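3'-5'-exonuclease (PDB 3E2V) probably cuts double-stranded DNA as an endonuclease and degrades it from the 3' to the 5' end as a magnesium-dependent exonuclease of the TatD family. Local coordinates at residues 179-183 and 227-231; 94-98 and 133-138; 120-124 and 170-176. All blocks are in the same frame, centred on the assembly; numbering follows the deposited sequence.

Contact 1: residues 179-183 and 227-231; sequences VFFEE and TFQLQ
On the outer side of the TIM-barrel fold of this TatD-type hydrolase, residues 179-183, part of helix 174-187, meet the loop 227-231 that follows strand 221-222. The helix is regular here (Glu183 N to Val179 O 2.9 Å). In the loop, Phe228 (phi/psi -96/11°) is followed by Gln229 in the left-handed region (58/42°), which turns the chain into a 3-10 segment at 230-231; Asp226 accepts from the amides of Leu230 and Gln231. The CA atoms of Glu183 and Phe228, the nearest pair, are 7.8 Å apart, and the two segments bury 232 Å² together.

The apolar part centres on Phe228, an m rotamer (chi1 -62°, chi2 -86°) whose CA-to-CB bond points toward the helix. Phe180, also m, turns its ring edge to the Phe228 face in an offset edge-to-face pair, with centroids 5.5 Å apart and planes at 60°; Phe180 CZ lies 4.0 Å from Phe228 CE1. Val179 CG1 packs at 3.8 Å from Phe228 CE2. Glu183 CD lies 3.4 Å from Phe228 CD2, and Glu183 OE1 makes a van der Waals contact of 3.3 Å with Leu230 CD1. Ala134 and Leu138 of helix 132-149 also touch Phe228, extending this buried cluster.

The polar part belongs to Glu183 (chi1 -66°, chi2 -57°), whose OE2 forms a salt bridge with Lys186. Its OE1 accepts from water 1 at 2.7 Å; that water accepts from Phe228 N at 3.0 Å.

Contact 2: residues 94-98 and 133-138; sequences VNEFA and FAQGKL
A 3-10 turn in the long loop after barrel strand 82-87 packs against helix 132-149 in this TIM-barrel hydrolase. Residues 94-97 end a 3-10 segment begun earlier in the chain (Phe97 N to Val94 O 3.0 Å), and 133-138 are helical. The backbones come closest at Phe97 and Ala134, with CA atoms 4.9 Å apart. Ala134 CA makes a CA-H...O contact of 3.1 Å with Phe97 O.

Phe97, in the m rotamer (chi1 -72°, chi2 -69°), is the most covered residue (104 Å²): its CD1 lies 3.7 Å from Lys137 CB and its CE1 3.6 Å from Leu138 CD2. Leu138 is m,t (-77°, 162°). The Phe97 ring also stacks with Phe180 of helix 174-187. Phe133 takes t (-175°, chi2 88°), bringing its ring edge to the turn's carbonyls, CD2 3.4 Å from Phe97 O.

Lys137 folds through three m torsions (-67°, -57°, -79°) before a t chi4 (-176°), so that its CE lies 3.6 Å from Glu96 O and its NZ pairs with Glu140. Glu96 is p,t (75°, 159°), with OE1 accepting from Ile62 N. Water 2 joins the two charged ends, donating to Glu96 OE2 at 2.9 Å and accepting from Lys137 NZ at 3.1 Å.

Contact 3: residues 120-124 and 170-176; sequences NESLY and HYSSKEM
Residues 120-124 of helix 118-129 lie over a loop that runs into helix 174-187 at Lys174. Two CA pairs, Asn120-Ser172 and Tyr124-Met176, are each 5.7 Å apart, and 400 Å² is buried.

His170 O accepts a weak hydrogen bond from Asn120 ND2 (2.9 Å, 120° at the hydrogen); Asn120 is m (chi1 -69°), and its OD1 accepts from Asn95. Tyr171 O lies 3.7 Å from Asn120 OD1. Ser172 is extended (phi/psi -159/146°); its CA-to-CB bond points away from residues 120-124, with OG hydrogen-bonded to Pro91 O. Ser173 (-71/157°, chi1 69°) is the N-cap: its OG accepts from Met176 N at 3.1 Å, while its CB lies 3.8 Å from Asn120 O. Water 3 accepts from Ser173 N (2.9 Å) and donates to Asn120 O (3.0 Å); water 4 joins Ser173 OG (2.7 Å) to Tyr124 N (3.0 Å). Glu175 (m,p) lays CB over the Tyr124 ring face, a CH-pi contact 3.9 Å from the centroid, with Tyr124 at chi1 -177°. Glu175 OE1 is 4.6 Å from the like-charged Glu121 OE1, and water 6 donates to both at 2.7 Å. Met176, with all three chi angles m, sets SD 3.9 Å from Tyr124 CA and 4.1 Å from Leu123 CB.

A serine N-cap starts a helix against a neighbouring helix, here on the periphery of a TatD-type TIM barrel.

Overall arrangement
All three contacts lie on the same side of the chain's centre, where helices 118-129, 132-149 and 174-187 pack together. Contact 1 is the most buried and mainly aromatic; contacts 2 and 3 are partly exposed, and contact 3 is the richest in water bridges. Helix 174-187 serves contact 3 at its capped start and contact 1 further along, where Val179 meets Tyr124. Contacts 1 and 2 join where Phe228 packs on Leu138 and Gln135 probably hydrogen-bonds to Thr227 O; Asn95 of contact 2 packs on Leu123 of contact 3. Contact 1 is remote from the magnesium site, whereas the side chains of Glu96 and Glu161, a Mg(2+) ligand, are about 11 Å apart, and that of Tyr171 is about 12 Å from the bound ion.

Contact 1: residues 179-183 and 227-231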
loop_
_atom_site.group_PDB
_atom_site.type_symbol
_atom_site.label_atom_id
_atom_site.label_comp_id
_atom_site.label_asym_id
_atom_site.label_seq_id
_atom_site.Cartn_x
_atom_site.Cartn_y
_atom_site.Cartn_z
ATOM N N VAL A 179 14.232 -13.881 -1.096
ATOM C CA VAL A 179 14.735 -14.195 0.247
ATOM C C VAL A 179 14.188 -13.234 1.312
ATOM O O VAL A 179 13.733 -13.671 2.375
ATOM C CB VAL A 179 16.273 -14.227 0.305
ATOM C CG1 VAL A 179 16.738 -14.451 1.731
ATOM C CG2 VAL A 179 16.800 -15.347 -0.574
ATOM N N PHE A 180 14.230 -11.934 1.030
ATOM C CA PHE A 180 13.827 -10.956 2.042
ATOM C C PHE A 180 12.323 -10.723 2.140
ATOM O O PHE A 180 11.849 -10.283 3.173
ATOM C CB PHE A 180 14.693 -9.696 1.950
ATOM C CG PHE A 180 16.089 -9.953 2.404
ATOM C CD1 PHE A 180 16.347 -10.137 3.761
ATOM C CD2 PHE A 180 17.117 -10.143 1.486
ATOM C CE1 PHE A 180 17.646 -10.446 4.208
ATOM C CE2 PHE A 180 18.413 -10.467 1.918
ATOM C CZ PHE A 180 18.673 -10.628 3.264
ATOM N N PHE A 181 11.575 -11.064 1.091
ATOM C CA PHE A 181 10.114 -11.181 1.249
ATOM C C PHE A 181 9.828 -12.288 2.273
ATOM O O PHE A 181 9.075 -12.091 3.242
ATOM C CB PHE A 181 9.477 -11.476 -0.112
ATOM C CG PHE A 181 7.978 -11.694 -0.093
ATOM C CD1 PHE A 181 7.132 -11.012 0.796
ATOM C CD2 PHE A 181 7.411 -12.522 -1.046
ATOM C CE1 PHE A 181 5.743 -11.220 0.749
ATOM C CE2 PHE A 181 6.044 -12.730 -1.114
ATOM C CZ PHE A 181 5.198 -12.084 -0.228
ATOM N N GLU A 182 10.439 -13.453 2.061
ATOM C CA GLU A 182 10.182 -14.577 2.941
ATOM C C GLU A 182 10.649 -14.341 4.377
ATOM O O GLU A 182 9.923 -14.672 5.311
ATOM C CB GLU A 182 10.790 -15.863 2.379
ATOM C CG GLU A 182 10.550 -17.066 3.291
ATOM C CD GLU A 182 10.836 -18.383 2.610
ATOM O OE1 GLU A 182 10.815 -18.449 1.363
ATOM O OE2 GLU A 182 11.080 -19.361 3.345
ATOM N N GLU A 183 11.825 -13.742 4.569
ATOM C CA GLU A 183 12.289 -13.477 5.935
ATOM C C GLU A 183 11.370 -12.484 6.664
ATOM O O GLU A 183 11.117 -12.622 7.866
ATOM C CB GLU A 183 13.753 -12.990 5.972
ATOM C CG GLU A 183 14.753 -14.055 5.512
ATOM C CD GLU A 183 14.663 -15.358 6.332
ATOM O OE1 GLU A 183 14.722 -15.303 7.591
ATOM O OE2 GLU A 183 14.532 -16.443 5.712
ATOM N N THR A 227 18.547 -19.680 8.568
ATOM C CA THR A 227 19.759 -19.001 8.118
ATOM C C THR A 227 19.955 -17.645 8.793
ATOM O O THR A 227 21.078 -17.280 9.174
ATOM C CB THR A 227 19.749 -18.852 6.588
ATOM O OG1 THR A 227 19.751 -20.165 5.998
ATOM C CG2 THR A 227 20.969 -18.075 6.088
ATOM N N PHE A 228 18.863 -16.903 8.963
ATOM C CA PHE A 228 18.962 -15.545 9.506
ATOM C C PHE A 228 18.709 -15.447 11.006
ATOM O O PHE A 228 18.582 -14.354 11.569
ATOM C CB PHE A 228 18.117 -14.578 8.653
ATOM C CG PHE A 228 18.597 -14.505 7.222
ATOM C CD1 PHE A 228 19.619 -13.635 6.865
ATOM C CD2 PHE A 228 18.089 -15.359 6.256
ATOM C CE1 PHE A 228 20.094 -13.602 5.538
ATOM C CE2 PHE A 228 18.550 -15.335 4.936
ATOM C CZ PHE A 228 19.568 -14.456 4.580
ATOM N N GLN A 229 18.668 -16.615 11.655
ATOM C CA GLN A 229 18.669 -16.708 13.121
ATOM C C GLN A 229 17.510 -15.952 13.785
ATOM O O GLN A 229 17.668 -15.313 14.827
ATOM C CB GLN A 229 20.037 -16.291 13.721
ATOM C CG GLN A 229 21.217 -17.173 13.291
ATOM C CD GLN A 229 22.552 -16.798 13.952
ATOM O OE1 GLN A 229 22.699 -15.730 14.556
ATOM N NE2 GLN A 229 23.539 -17.685 13.814
ATOM N N LEU A 230 16.323 -16.066 13.193
ATOM C CA LEU A 230 15.150 -15.361 13.703
ATOM C C LEU A 230 14.625 -15.987 14.983
ATOM O O LEU A 230 14.005 -15.317 15.807
ATOM C CB LEU A 230 14.043 -15.341 12.654
ATOM C CG LEU A 230 14.348 -14.697 11.306
ATOM C CD1 LEU A 230 13.128 -14.806 10.391
ATOM C CD2 LEU A 230 14.770 -13.239 11.460
ATOM N N GLN A 231 14.867 -17.280 15.145
ATOM C CA GLN A 231 14.383 -17.995 16.322
ATOM C C GLN A 231 15.201 -17.648 17.576
ATOM O O GLN A 231 14.906 -18.138 18.670
ATOM C CB GLN A 231 14.319 -19.506 16.029
ATOM C CG GLN A 231 13.240 -19.826 14.979
ATOM C CD GLN A 231 13.328 -21.228 14.413
ATOM O OE1 GLN A 231 13.584 -22.199 15.137
ATOM N NE2 GLN A 231 13.102 -21.348 13.112
HETATM O O HOH W 1 15.942 -17.449 8.752
#

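Contact 2: residues 94-98 and 133-138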
loop_
_atom_site.group_PDB
_atom_site.type_symbol
_atom_site.label_atom_id
_atom_site.label_comp_id
_atom_site.label_asym_id
_atom_site.label_seq_id
_atom_site.Cartn_x
_atom_site.Cartn_y
_atom_site.Cartn_z
ATOM N N VAL A 94 15.188 -3.976 -0.800
ATOM C CA VAL A 94 15.727 -5.078 0.007
ATOM C C VAL A 94 17.246 -5.079 0.095
ATOM O O VAL A 94 17.811 -5.744 0.962
ATOM C CB VAL A 94 15.184 -6.469 -0.432
ATOM C CG1 VAL A 94 13.698 -6.606 -0.080
ATOM C CG2 VAL A 94 15.438 -6.720 -1.915
ATOM N N ASN A 95 17.916 -4.337 -0.786
ATOM C CA ASN A 95 19.375 -4.249 -0.683
ATOM C C ASN A 95 19.816 -3.649 0.651
ATOM O O ASN A 95 20.959 -3.845 1.068
ATOM C CB ASN A 95 19.983 -3.433 -1.831
ATOM C CG ASN A 95 19.990 -4.176 -3.154
ATOM O OD1 ASN A 95 19.591 -5.330 -3.232
ATOM N ND2 ASN A 95 20.473 -3.504 -4.206
ATOM N N GLU A 96 18.929 -2.917 1.316
ATOM C CA GLU A 96 19.290 -2.355 2.621
ATOM C C GLU A 96 19.535 -3.434 3.687
ATOM O O GLU A 96 20.184 -3.163 4.691
ATOM C CB GLU A 96 18.311 -1.302 3.097
ATOM C CG GLU A 96 17.019 -1.817 3.597
ATOM C CD GLU A 96 16.332 -0.805 4.493
ATOM O OE1 GLU A 96 15.113 -0.874 4.613
ATOM O OE2 GLU A 96 17.007 0.074 5.073
ATOM N N PHE A 97 19.014 -4.643 3.475
ATOM C CA PHE A 97 19.343 -5.762 4.364
ATOM C C PHE A 97 20.782 -6.217 4.192
ATOM O O PHE A 97 21.310 -6.902 5.069
ATOM C CB PHE A 97 18.437 -6.962 4.110
ATOM C CG PHE A 97 17.024 -6.767 4.597
ATOM C CD1 PHE A 97 16.731 -6.704 5.952
ATOM C CD2 PHE A 97 15.985 -6.647 3.683
ATOM C CE1 PHE A 97 15.425 -6.525 6.403
ATOM C CE2 PHE A 97 14.673 -6.488 4.110
ATOM C CZ PHE A 97 14.381 -6.415 5.468
ATOM N N ALA A 98 21.413 -5.836 3.082
ATOM C CA ALA A 98 22.739 -6.350 2.748
ATOM C C ALA A 98 23.842 -5.306 2.872
ATOM O O ALA A 98 25.012 -5.698 2.987
ATOM C CB ALA A 98 22.742 -6.952 1.369
ATOM N N PHE A 133 25.422 -9.326 8.634
ATOM C CA PHE A 133 24.864 -7.984 8.480
ATOM C C PHE A 133 23.343 -8.054 8.292
ATOM O O PHE A 133 22.604 -7.355 8.993
ATOM C CB PHE A 133 25.559 -7.192 7.358
ATOM C CG PHE A 133 25.088 -5.772 7.247
ATOM C CD1 PHE A 133 25.688 -4.765 7.995
ATOM C CD2 PHE A 133 24.012 -5.448 6.426
ATOM C CE1 PHE A 133 25.241 -3.446 7.907
ATOM C CE2 PHE A 133 23.555 -4.135 6.329
ATOM C CZ PHE A 133 24.169 -3.127 7.071
ATOM N N ALA A 134 22.897 -8.943 7.405
ATOM C CA ALA A 134 21.451 -9.134 7.185
ATOM C C ALA A 134 20.728 -9.610 8.433
ATOM O O ALA A 134 19.598 -9.198 8.702
ATOM C CB ALA A 134 21.204 -10.090 6.025
ATOM N N GLN A 135 21.367 -10.484 9.203
ATOM C CA GLN A 135 20.795 -10.900 10.485
ATOM C C GLN A 135 20.511 -9.700 11.395
ATOM O O GLN A 135 19.452 -9.620 12.033
ATOM C CB GLN A 135 21.694 -11.916 11.201
ATOM C CG GLN A 135 21.685 -13.311 10.598
ATOM C CD GLN A 135 22.896 -14.131 11.019
ATOM O OE1 GLN A 135 23.798 -13.627 11.693
ATOM N NE2 GLN A 135 22.922 -15.400 10.617
ATOM N N GLY A 136 21.458 -8.760 11.436
ATOM C CA GLY A 136 21.289 -7.546 12.240
ATOM C C GLY A 136 20.190 -6.628 11.735
ATOM O O GLY A 136 19.465 -6.024 12.528
ATOM N N LYS A 137 20.076 -6.520 10.415
ATOM C CA LYS A 137 19.040 -5.667 9.838
ATOM C C LYS A 137 17.648 -6.244 10.061
ATOM O O LYS A 137 16.693 -5.508 10.314
ATOM C CB LYS A 137 19.289 -5.405 8.348
ATOM C CG LYS A 137 20.547 -4.554 8.079
ATOM C CD LYS A 137 20.512 -3.206 8.798
ATOM C CE LYS A 137 19.639 -2.195 8.069
ATOM N NZ LYS A 137 19.704 -0.860 8.754
ATOM N N LEU A 138 17.530 -7.564 9.968
ATOM C CA LEU A 138 16.253 -8.197 10.255
ATOM C C LEU A 138 15.864 -8.031 11.724
ATOM O O LEU A 138 14.700 -7.765 12.045
ATOM C CB LEU A 138 16.307 -9.678 9.858
ATOM C CG LEU A 138 16.200 -9.932 8.351
ATOM C CD1 LEU A 138 16.711 -11.332 8.036
ATOM C CD2 LEU A 138 14.753 -9.755 7.852
HETATM O O HOH W 2 18.060 1.401 7.463
#

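Contact 3: residues 120-124 and 170-176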
loop_
_atom_site.group_PDB
_atom_site.type_symbol
_atom_site.label_atom_id
_atom_site.label_comp_id
_atom_site.label_asym_id
_atom_site.label_seq_id
_atom_site.Cartn_x
_atom_site.Cartn_y
_atom_site.Cartn_z
ATOM N N ASN A 120 24.030 -5.351 -7.875
ATOM C CA ASN A 120 22.778 -6.017 -7.513
ATOM C C ASN A 120 22.889 -7.533 -7.618
ATOM O O ASN A 120 22.378 -8.266 -6.757
ATOM C CB ASN A 120 21.617 -5.527 -8.386
ATOM C CG ASN A 120 21.222 -4.087 -8.098
ATOM O OD1 ASN A 120 21.515 -3.545 -7.039
ATOM N ND2 ASN A 120 20.541 -3.467 -9.049
ATOM N N GLU A 121 23.548 -7.989 -8.683
ATOM C CA GLU A 121 23.669 -9.412 -8.981
ATOM C C GLU A 121 24.596 -10.092 -7.982
ATOM O O GLU A 121 24.418 -11.286 -7.675
ATOM C CB GLU A 121 24.148 -9.611 -10.427
ATOM C CG GLU A 121 24.186 -11.060 -10.927
ATOM C CD GLU A 121 22.847 -11.787 -10.825
ATOM O OE1 GLU A 121 21.781 -11.133 -10.862
ATOM O OE2 GLU A 121 22.865 -13.033 -10.718
ATOM N N SER A 122 25.546 -9.332 -7.438
ATOM C CA SER A 122 26.537 -9.895 -6.530
ATOM C C SER A 122 26.036 -10.105 -5.110
ATOM O O SER A 122 26.635 -10.851 -4.339
ATOM C CB SER A 122 27.755 -8.970 -6.457
ATOM O OG SER A 122 27.461 -7.798 -5.708
ATOM N N LEU A 123 24.941 -9.446 -4.752
ATOM C CA LEU A 123 24.585 -9.319 -3.336
ATOM C C LEU A 123 24.097 -10.609 -2.702
ATOM O O LEU A 123 24.455 -10.914 -1.559
ATOM C CB LEU A 123 23.567 -8.195 -3.117
ATOM C CG LEU A 123 24.059 -6.754 -3.259
ATOM C CD1 LEU A 123 22.920 -5.821 -2.911
ATOM C CD2 LEU A 123 25.274 -6.462 -2.392
ATOM N N TYR A 124 23.285 -11.371 -3.430
ATOM C CA TYR A 124 22.725 -12.586 -2.844
ATOM C C TYR A 124 23.814 -13.548 -2.390
ATOM O O TYR A 124 23.799 -14.012 -1.250
ATOM C CB TYR A 124 21.779 -13.297 -3.805
ATOM C CG TYR A 124 21.144 -14.506 -3.168
ATOM C CD1 TYR A 124 20.391 -14.376 -2.006
ATOM C CD2 TYR A 124 21.298 -15.773 -3.717
ATOM C CE1 TYR A 124 19.812 -15.469 -1.400
ATOM C CE2 TYR A 124 20.707 -16.889 -3.112
ATOM C CZ TYR A 124 19.963 -16.720 -1.958
ATOM O OH TYR A 124 19.367 -17.806 -1.327
ATOM N N HIS A 170 16.159 -3.797 -11.826
ATOM C CA HIS A 170 17.230 -2.810 -11.777
ATOM C C HIS A 170 17.490 -2.269 -10.377
ATOM O O HIS A 170 18.551 -1.692 -10.129
ATOM C CB HIS A 170 17.037 -1.690 -12.797
ATOM C CG HIS A 170 15.751 -0.951 -12.668
ATOM N ND1 HIS A 170 14.536 -1.524 -12.970
ATOM C CD2 HIS A 170 15.490 0.335 -12.335
ATOM C CE1 HIS A 170 13.579 -0.629 -12.812
ATOM N NE2 HIS A 170 14.129 0.504 -12.415
ATOM N N TYR A 171 16.530 -2.474 -9.472
ATOM C CA TYR A 171 16.665 -2.083 -8.072
ATOM C C TYR A 171 17.178 -3.213 -7.176
ATOM O O TYR A 171 17.910 -2.962 -6.215
ATOM C CB TYR A 171 15.339 -1.577 -7.521
ATOM C CG TYR A 171 14.914 -0.213 -8.014
ATOM C CD1 TYR A 171 15.851 0.802 -8.244
ATOM C CD2 TYR A 171 13.571 0.075 -8.211
ATOM C CE1 TYR A 171 15.448 2.076 -8.679
ATOM C CE2 TYR A 171 13.160 1.338 -8.648
ATOM C CZ TYR A 171 14.103 2.325 -8.876
ATOM O OH TYR A 171 13.679 3.570 -9.299
ATOM N N SER A 172 16.757 -4.442 -7.472
ATOM C CA SER A 172 17.140 -5.589 -6.644
ATOM C C SER A 172 16.988 -6.863 -7.448
ATOM O O SER A 172 16.097 -6.964 -8.285
ATOM C CB SER A 172 16.251 -5.649 -5.397
ATOM O OG SER A 172 14.892 -5.728 -5.778
ATOM N N SER A 173 17.862 -7.833 -7.195
ATOM C CA SER A 173 17.773 -9.101 -7.895
ATOM C C SER A 173 16.571 -9.934 -7.468
ATOM O O SER A 173 16.051 -9.781 -6.349
ATOM C CB SER A 173 19.039 -9.907 -7.652
ATOM O OG SER A 173 19.093 -10.339 -6.307
ATOM N N LYS A 174 16.155 -10.845 -8.344
ATOM C CA LYS A 174 15.073 -11.762 -8.006
ATOM C C LYS A 174 15.370 -12.526 -6.718
ATOM O O LYS A 174 14.503 -12.695 -5.860
ATOM C CB LYS A 174 14.827 -12.739 -9.168
ATOM C CG LYS A 174 13.612 -13.625 -8.952
ATOM C CD LYS A 174 13.269 -14.465 -10.191
ATOM C CE LYS A 174 14.194 -15.639 -10.358
ATOM N NZ LYS A 174 13.820 -16.395 -11.611
ATOM N N GLU A 175 16.601 -13.000 -6.588
ATOM C CA GLU A 175 16.963 -13.812 -5.426
ATOM C C GLU A 175 16.882 -12.979 -4.135
ATOM O O GLU A 175 16.386 -13.448 -3.087
ATOM C CB GLU A 175 18.377 -14.384 -5.604
ATOM C CG GLU A 175 18.558 -15.394 -6.760
ATOM C CD GLU A 175 18.424 -14.795 -8.171
ATOM O OE1 GLU A 175 18.809 -13.624 -8.416
ATOM O OE2 GLU A 175 17.924 -15.514 -9.065
ATOM N N MET A 176 17.350 -11.734 -4.196
ATOM C CA MET A 176 17.275 -10.863 -3.016
ATOM C C MET A 176 15.819 -10.550 -2.664
ATOM O O MET A 176 15.449 -10.511 -1.482
ATOM C CB MET A 176 18.053 -9.579 -3.240
ATOM C CG MET A 176 19.585 -9.730 -3.107
ATOM S SD MET A 176 20.214 -9.931 -1.397
ATOM C CE MET A 176 19.706 -8.372 -0.667
HETATM O O HOH W 3 20.017 -6.942 -5.409
HETATM O O HOH W 4 21.745 -10.773 -5.939
HETATM O O HOH W 5 21.436 -12.913 -7.721
HETATM O O HOH W 6 19.459 -12.528 -10.741
#